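Unique short US2 glycoprotein (Human herpesvirus 5, PDB 1IM3) redirects newly made MHC class I heavy chains from the endoplasmic reticulum to the cytosol for proteasomal destruction, hiding infected cells from cytotoxic T lymphocytes. Local coordinates at residues A36-G40 / V41-L45. Sequence-based numbering, arbitrary orientation.
Sequences ADYGG and VGENL
Ala36 and Glu43 form an antiparallel hydrogen-bonded pair where the chain folds back on itself. Ala36 N gives a nearly straight bond to Glu43 O (2.8 Å, 169° at the hydrogen). The return bond, from Glu43 N to Ala36 O, is longer at 3.3 Å. Asp37 and Gly42 follow as a non-hydrogen-bonded pair, and the CA of Gly42 makes a CH···O contact with Ala36 O at 3.1 Å. Nearer the turn, Tyr38 N donates to Val41 O over 2.8 Å, with the donor tilted from the carbonyl plane.

The Asp37 carboxylate closes the turn from the face opposite to Ala36 and Glu43. Asp37 OD1 accepts from Gly39 N at 2.6 Å, which makes an Asx turn, and takes a second, weak bond from Gly40 N. Gly39 and Gly40 both have positive phi. At these backbone angles a CB would press on the carbonyl O of the residue before.

Tyr38 has its CG anti to its own carbonyl carbon, and the ring reaches obliquely over Gly42 of the partner strand to the side chain of Glu43. There Tyr38 OH donates to Glu43 OE1 at 2.6 Å. OE1 sits at the ring edge, near its plane, and the carboxylate is turned 72° from the ring. Glu43 CG also touches ring atom CE2. Met70 meets both side chains from a neighbouring loop.

At the other end, Leu45 CD2 packs on Ala36 CB at 3.9 Å. Both residues are buried, and Leu45 also touches Leu76.

The arrangement is a beta hairpin at the edge of one sheet of the immunoglobulin-like lumenal domain. The short strand 42-44 is outermost within this chain. Asn44 ND2 and Leu45 O hydrogen-bond to the chain of another protein, so the hairpin lies at an interface of the complex.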
loop_
_atom_site.group_PDB
_atom_site.type_symbol
_atom_site.label_atom_id
_atom_site.label_comp_id
_atom_site.label_asym_id
_atom_site.label_seq_id
_atom_site.Cartn_x
_atom_site.Cartn_y
_atom_site.Cartn_z
ATOM N N ALA D 36 6.951 -13.537 -17.342
ATOM C CA ALA D 36 6.839 -13.877 -18.750
ATOM C C ALA D 36 6.877 -12.525 -19.450
ATOM O O ALA D 36 6.245 -11.564 -19.005
ATOM C CB ALA D 36 5.525 -14.565 -19.045
ATOM N N ASP D 37 7.643 -12.421 -20.522
ATOM C CA ASP D 37 7.676 -11.158 -21.248
ATOM C C ASP D 37 7.026 -11.388 -22.601
ATOM O O ASP D 37 7.497 -12.216 -23.385
ATOM C CB ASP D 37 9.099 -10.670 -21.464
ATOM C CG ASP D 37 9.141 -9.254 -21.988
ATOM O OD1 ASP D 37 8.162 -8.831 -22.646
ATOM O OD2 ASP D 37 10.152 -8.560 -21.753
ATOM N N TYR D 38 5.940 -10.663 -22.864
ATOM C CA TYR D 38 5.217 -10.797 -24.128
ATOM C C TYR D 38 5.634 -9.695 -25.089
ATOM O O TYR D 38 4.904 -9.346 -26.014
ATOM C CB TYR D 38 3.705 -10.728 -23.887
ATOM C CG TYR D 38 3.205 -11.753 -22.899
ATOM C CD1 TYR D 38 3.655 -13.071 -22.947
ATOM C CD2 TYR D 38 2.256 -11.413 -21.940
ATOM C CE1 TYR D 38 3.170 -14.025 -22.067
ATOM C CE2 TYR D 38 1.767 -12.356 -21.057
ATOM C CZ TYR D 38 2.226 -13.662 -21.127
ATOM O OH TYR D 38 1.729 -14.607 -20.264
ATOM N N GLY D 39 6.826 -9.158 -24.865
ATOM C CA GLY D 39 7.326 -8.094 -25.707
ATOM C C GLY D 39 6.739 -6.786 -25.226
ATOM O O GLY D 39 5.741 -6.314 -25.768
ATOM N N GLY D 40 7.342 -6.208 -24.191
ATOM C CA GLY D 40 6.848 -4.948 -23.663
ATOM C C GLY D 40 6.004 -5.086 -22.407
ATOM O O GLY D 40 6.234 -4.388 -21.415
ATOM N N VAL D 41 5.010 -5.966 -22.445
ATOM C CA VAL D 41 4.151 -6.184 -21.288
ATOM C C VAL D 41 4.196 -7.663 -20.925
ATOM O O VAL D 41 4.414 -8.523 -21.796
ATOM C CB VAL D 41 2.677 -5.770 -21.571
ATOM C CG1 VAL D 41 2.060 -6.690 -22.624
ATOM C CG2 VAL D 41 1.861 -5.806 -20.264
ATOM N N GLY D 42 4.000 -7.960 -19.641
ATOM C CA GLY D 42 4.030 -9.342 -19.214
ATOM C C GLY D 42 3.221 -9.616 -17.972
ATOM O O GLY D 42 2.253 -8.922 -17.677
ATOM N N GLU D 43 3.614 -10.659 -17.255
ATOM C CA GLU D 43 2.948 -11.026 -16.025
ATOM C C GLU D 43 3.827 -11.988 -15.263
ATOM O O GLU D 43 4.728 -12.618 -15.815
ATOM C CB GLU D 43 1.588 -11.670 -16.299
ATOM C CG GLU D 43 1.631 -12.825 -17.262
ATOM C CD GLU D 43 0.307 -13.546 -17.339
ATOM O OE1 GLU D 43 -0.031 -14.053 -18.425
ATOM O OE2 GLU D 43 -0.390 -13.613 -16.306
ATOM N N ASN D 44 3.557 -12.086 -13.977
ATOM C CA ASN D 44 4.314 -12.960 -13.120
ATOM C C ASN D 44 4.031 -14.422 -13.413
ATOM O O ASN D 44 2.917 -14.784 -13.776
ATOM C CB ASN D 44 3.993 -12.616 -11.661
ATOM C CG ASN D 44 4.651 -11.326 -11.221
ATOM O OD1 ASN D 44 5.633 -10.887 -11.817
ATOM N ND2 ASN D 44 4.125 -10.719 -10.173
ATOM N N LEU D 45 5.065 -15.246 -13.274
ATOM C CA LEU D 45 4.945 -16.668 -13.462
ATOM C C LEU D 45 5.076 -17.273 -12.086
ATOM O O LEU D 45 5.746 -16.736 -11.206
ATOM C CB LEU D 45 6.052 -17.204 -14.328
ATOM C CG LEU D 45 5.967 -16.780 -15.797
ATOM C CD1 LEU D 45 7.241 -17.216 -16.537
ATOM C CD2 LEU D 45 4.717 -17.410 -16.444
#